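Local coordinates for protein hydrazine synthase beta subunit (Candidatus Kuenenia stuttgartiensis, PDB 5C2V) that forms part of the complex that condenses nitric oxide with ammonium into hydrazine, in which it may modulate transport of the hydroxylamine intermediate between two active sites, at residues V325-S328 / F333-A336; Y257-D262 / L268-R273. All blocks are in the same frame, centred on the assembly; numbering follows the deposited sequence.

Contact 1 (V325-S328 / F333-A336); sequences VCLS and FCYA
Leu327 and Cys334 face each other as a non-hydrogen-bonded antiparallel pair, and their side chains interlock on the face of the sheet that also carries Val325 and Ala336. The bump is the Leu327 CD2 methyl: with CG anti to the carbonyl carbon (chi1 -75°), the branch swings across the strand gap, where CD2 lies 3.6 Å from Cys334 CB and also packs on the Phe333 carbonyl oxygen. At the next pair on this face, the Val325 CG1 methyl meets Ala336 CB at 3.7 Å. Between these two, Cys334 SG leans back over the first strand, into the hollow between Val325 and Leu327; it is 4.3 Å from Val325 CB and 4.1 Å from Leu327 CD2. On the reverse face Cys326 pairs with Tyr335. Its SG, set between the backbone N and the carbonyl carbon (chi1 70°), sits beside the root of the tyrosine, 4.0 Å from Tyr335 CB, and makes an oblique sulfur-aromatic contact with the ring. Reciprocal backbone bonds join Cys326 and Tyr335, and Ser328 N adds a third to Phe333 O at 3.1 Å. Phe333 N returns only a weak bond to Ser328 OG, a hydroxyl also hydrogen-bonded to Asp330 in the connecting turn. The strand axes lie 4.7 Å apart at 158°, the geometry of a twisted antiparallel hairpin within a beta-propeller blade. Cys326 and Tyr335 press against Ile18 and Leu27 of strands 15-20 and 26-31, whereas Leu327 and Cys334 touch Tyr269 of strand 267-272. Strand 343-348 continues the sheet beyond 333-338, and Phe333 reaches Ile6 of the gamma subunit.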
loop_
_atom_site.group_PDB
_atom_site.type_symbol
_atom_site.label_atom_id
_atom_site.label_comp_id
_atom_site.label_asym_id
_atom_site.label_seq_id
_atom_site.Cartn_x
_atom_site.Cartn_y
_atom_site.Cartn_z
ATOM N N VAL B 325 -2.679 49.018 7.238
ATOM C CA VAL B 325 -1.771 48.644 8.317
ATOM C C VAL B 325 -0.433 49.363 8.194
ATOM O O VAL B 325 -0.034 49.766 7.100
ATOM C CB VAL B 325 -1.514 47.122 8.349
ATOM C CG1 VAL B 325 -2.739 46.379 8.862
ATOM C CG2 VAL B 325 -1.105 46.622 6.971
ATOM N N CYS B 326 0.259 49.522 9.318
ATOM C CA CYS B 326 1.597 50.110 9.304
ATOM C C CYS B 326 2.458 49.554 10.433
ATOM O O CYS B 326 1.944 49.002 11.404
ATOM C CB CYS B 326 1.521 51.635 9.400
ATOM S SG CYS B 326 0.979 52.266 11.005
ATOM N N LEU B 327 3.772 49.704 10.301
ATOM C CA LEU B 327 4.707 49.167 11.284
ATOM C C LEU B 327 5.549 50.247 11.949
ATOM O O LEU B 327 5.807 51.301 11.365
ATOM C CB LEU B 327 5.635 48.141 10.632
ATOM C CG LEU B 327 5.074 46.761 10.297
ATOM C CD1 LEU B 327 6.083 45.984 9.478
ATOM C CD2 LEU B 327 4.727 46.007 11.566
ATOM N N SER B 328 5.978 49.972 13.175
ATOM C CA SER B 328 6.971 50.799 13.843
ATOM C C SER B 328 8.333 50.512 13.213
ATOM O O SER B 328 8.558 49.412 12.710
ATOM C CB SER B 328 6.990 50.519 15.348
ATOM O OG SER B 328 7.304 49.162 15.611
ATOM N N PHE B 333 5.855 46.329 16.500
ATOM C CA PHE B 333 4.435 46.646 16.633
ATOM C C PHE B 333 3.770 46.939 15.290
ATOM O O PHE B 333 4.330 47.636 14.443
ATOM C CB PHE B 333 4.237 47.833 17.578
ATOM C CG PHE B 333 4.602 47.539 19.005
ATOM C CD1 PHE B 333 3.742 46.820 19.816
ATOM C CD2 PHE B 333 5.801 47.985 19.536
ATOM C CE1 PHE B 333 4.072 46.546 21.130
ATOM C CE2 PHE B 333 6.136 47.714 20.850
ATOM C CZ PHE B 333 5.269 46.994 21.647
ATOM N N CYS B 334 2.568 46.401 15.110
ATOM C CA CYS B 334 1.794 46.607 13.891
ATOM C C CYS B 334 0.438 47.228 14.209
ATOM O O CYS B 334 -0.308 46.714 15.038
ATOM C CB CYS B 334 1.602 45.284 13.147
ATOM S SG CYS B 334 0.646 45.423 11.617
ATOM N N TYR B 335 0.121 48.331 13.542
ATOM C CA TYR B 335 -1.139 49.025 13.778
ATOM C C TYR B 335 -2.092 48.847 12.604
ATOM O O TYR B 335 -1.690 48.970 11.444
ATOM C CB TYR B 335 -0.888 50.511 14.036
ATOM C CG TYR B 335 0.096 50.770 15.154
ATOM C CD1 TYR B 335 -0.326 50.839 16.475
ATOM C CD2 TYR B 335 1.449 50.937 14.888
ATOM C CE1 TYR B 335 0.571 51.071 17.499
ATOM C CE2 TYR B 335 2.354 51.170 15.906
ATOM C CZ TYR B 335 1.910 51.236 17.210
ATOM O OH TYR B 335 2.807 51.467 18.227
ATOM N N ALA B 336 -3.353 48.555 12.913
ATOM C CA ALA B 336 -4.366 48.341 11.883
ATOM C C ALA B 336 -5.550 49.293 12.045
ATOM O O ALA B 336 -6.180 49.338 13.102
ATOM C CB ALA B 336 -4.842 46.897 11.907
#

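Contact 2 (Y257-D262 / L268-R273); sequences YGMAMD and LYIGVR
Tyr257 N donates an almost straight bond to Gly271 O (2.8 Å, 174°), at one end of an antiparallel pairing, the first hairpin of a beta-propeller blade (strands 256-261 and 267-272), whose strand axes run 162° apart with a closest approach of 4.5 Å. Gly271 N bonds to Gly258 O, and Ala260 and Tyr269 form a hydrogen-bonded pair, Ala260 N to Tyr269 O and Tyr269 N to Ala260 O both measuring 2.9 Å. The Ala260 carbonyl oxygen also lies in the plane of the Tyr269 ring at its edge, 3.1 Å from CD1. On the other face, Met259 and Ile270 run side by side, CG to CG1 4.0 Å. Beyond them Met261, bent at chi2 and chi3, brings its CE methyl to Leu268 CD1. Back at the Tyr257 end, the extended Arg273 chain sets its CD over the centre of the Tyr257 ring, a CH-pi contact 3.5 Å from the centroid and 10° off the normal. A water donates to Tyr257 OH and accepts a weak bond from Arg273 NH1; the same hydroxyl is hydrogen-bonded to Glu69 of the gamma subunit. Asp194 takes the Met259 amide, and Met259 and Ile270 pack on strand 203-211 of the preceding blade. Ala260 and Tyr269 meet strand 322-327 of the next, while strand 277-282 extends the sheet beyond 267-272.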
loop_
_atom_site.group_PDB
_atom_site.type_symbol
_atom_site.label_atom_id
_atom_site.label_comp_id
_atom_site.label_asym_id
_atom_site.label_seq_id
_atom_site.Cartn_x
_atom_site.Cartn_y
_atom_site.Cartn_z
ATOM N N TYR B 257 -6.258 44.124 1.715
ATOM C CA TYR B 257 -6.065 45.521 1.327
ATOM C C TYR B 257 -4.679 46.088 1.599
ATOM O O TYR B 257 -3.868 46.236 0.687
ATOM C CB TYR B 257 -7.081 46.406 2.051
ATOM C CG TYR B 257 -8.368 46.642 1.301
ATOM C CD1 TYR B 257 -9.165 45.580 0.908
ATOM C CD2 TYR B 257 -8.799 47.930 1.012
ATOM C CE1 TYR B 257 -10.347 45.788 0.233
ATOM C CE2 TYR B 257 -9.985 48.150 0.338
ATOM C CZ TYR B 257 -10.754 47.073 -0.051
ATOM O OH TYR B 257 -11.935 47.276 -0.725
ATOM N N GLY B 258 -4.418 46.395 2.864
ATOM C CA GLY B 258 -3.214 47.108 3.242
ATOM C C GLY B 258 -2.052 46.189 3.537
ATOM O O GLY B 258 -2.240 45.056 3.980
ATOM N N MET B 259 -0.843 46.682 3.305
ATOM C CA MET B 259 0.346 45.889 3.567
ATOM C C MET B 259 1.421 46.660 4.316
ATOM O O MET B 259 1.622 47.857 4.101
ATOM C CB MET B 259 0.924 45.338 2.264
ATOM C CG MET B 259 0.271 44.048 1.801
ATOM S SD MET B 259 1.072 43.378 0.336
ATOM C CE MET B 259 0.879 44.752 -0.791
ATOM N N ALA B 260 2.105 45.951 5.206
ATOM C CA ALA B 260 3.237 46.498 5.933
ATOM C C ALA B 260 4.397 45.511 5.872
ATOM O O ALA B 260 4.247 44.337 6.220
ATOM C CB ALA B 260 2.856 46.799 7.373
ATOM N N MET B 261 5.546 45.995 5.413
ATOM C CA MET B 261 6.732 45.161 5.266
ATOM C C MET B 261 7.671 45.328 6.453
ATOM O O MET B 261 8.002 46.451 6.838
ATOM C CB MET B 261 7.465 45.500 3.965
ATOM C CG MET B 261 8.770 44.745 3.764
ATOM S SD MET B 261 8.528 42.981 3.482
ATOM C CE MET B 261 7.715 43.003 1.886
ATOM N N ASP B 262 8.089 44.207 7.034
ATOM C CA ASP B 262 9.052 44.216 8.130
ATOM C C ASP B 262 10.343 44.892 7.679
ATOM O O ASP B 262 10.815 44.646 6.568
ATOM C CB ASP B 262 9.327 42.788 8.611
ATOM C CG ASP B 262 10.180 42.744 9.863
ATOM O OD1 ASP B 262 9.609 42.764 10.974
ATOM O OD2 ASP B 262 11.422 42.695 9.737
ATOM N N LEU B 268 5.537 39.652 6.433
ATOM C CA LEU B 268 4.616 40.492 5.675
ATOM C C LEU B 268 3.288 40.609 6.416
ATOM O O LEU B 268 2.753 39.614 6.910
ATOM C CB LEU B 268 4.392 39.935 4.268
ATOM C CG LEU B 268 3.498 40.784 3.360
ATOM C CD1 LEU B 268 4.066 42.186 3.203
ATOM C CD2 LEU B 268 3.314 40.122 2.002
ATOM N N TYR B 269 2.765 41.829 6.496
ATOM C CA TYR B 269 1.520 42.078 7.217
ATOM C C TYR B 269 0.422 42.529 6.262
ATOM O O TYR B 269 0.602 43.481 5.508
ATOM C CB TYR B 269 1.742 43.122 8.314
ATOM C CG TYR B 269 2.819 42.736 9.303
ATOM C CD1 TYR B 269 4.159 42.984 9.034
ATOM C CD2 TYR B 269 2.497 42.118 10.504
ATOM C CE1 TYR B 269 5.147 42.627 9.929
ATOM C CE2 TYR B 269 3.480 41.760 11.410
ATOM C CZ TYR B 269 4.802 42.018 11.116
ATOM O OH TYR B 269 5.790 41.667 12.006
ATOM N N ILE B 270 -0.714 41.839 6.298
ATOM C CA ILE B 270 -1.806 42.110 5.367
ATOM C C ILE B 270 -3.125 42.388 6.074
ATOM O O ILE B 270 -3.677 41.513 6.743
ATOM C CB ILE B 270 -2.024 40.929 4.400
ATOM C CG1 ILE B 270 -0.756 40.649 3.594
ATOM C CG2 ILE B 270 -3.204 41.206 3.476
ATOM C CD1 ILE B 270 -0.877 39.461 2.665
ATOM N N GLY B 271 -3.629 43.610 5.931
ATOM C CA GLY B 271 -4.963 43.918 6.400
ATOM C C GLY B 271 -5.993 43.175 5.571
ATOM O O GLY B 271 -6.038 43.315 4.348
ATOM N N VAL B 272 -6.825 42.387 6.239
ATOM C CA VAL B 272 -7.918 41.689 5.578
ATOM C C VAL B 272 -9.218 42.337 6.015
ATOM O O VAL B 272 -9.671 42.165 7.157
ATOM C CB VAL B 272 -7.936 40.186 5.912
ATOM C CG1 VAL B 272 -8.970 39.473 5.066
ATOM C CG2 VAL B 272 -6.558 39.578 5.694
ATOM N N ARG B 273 -9.815 43.057 5.071
ATOM C CA ARG B 273 -10.911 43.980 5.329
ATOM C C ARG B 273 -12.247 43.264 5.470
ATOM O O ARG B 273 -13.048 43.589 6.346
ATOM C CB ARG B 273 -10.977 45.013 4.202
ATOM C CG ARG B 273 -11.728 46.288 4.531
ATOM C CD ARG B 273 -11.760 47.201 3.315
ATOM N NE ARG B 273 -12.147 48.567 3.651
ATOM C CZ ARG B 273 -13.397 49.015 3.630
ATOM N NH1 ARG B 273 -14.388 48.205 3.286
ATOM N NH2 ARG B 273 -13.656 50.275 3.952
HETATM O O HOH W 1 -14.085 46.397 0.861
#

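How the contacts relate
Contacts 1 and 2 lie in the first hairpins of consecutive beta-propeller blades, their centres 9 Å apart. Contact 2 comes first along the chain, joining the first two strands of its four-stranded sheet; the chain then completes that sheet with strands 277-282 and 312-317 before contact 1 pairs strands 322-327 and 333-338. The blades meet face to face: Leu327 CD1 lies 3.3 Å from Met261 O and 3.5 Å from Tyr269 CE1, and Val325 CG2 is 3.6 Å from Gly258 O. Thus the face of contact 1 bearing Val325 and Leu327 packs on the Ala260 and Tyr269 face of contact 2, an interblade seam in the propeller's closed ring.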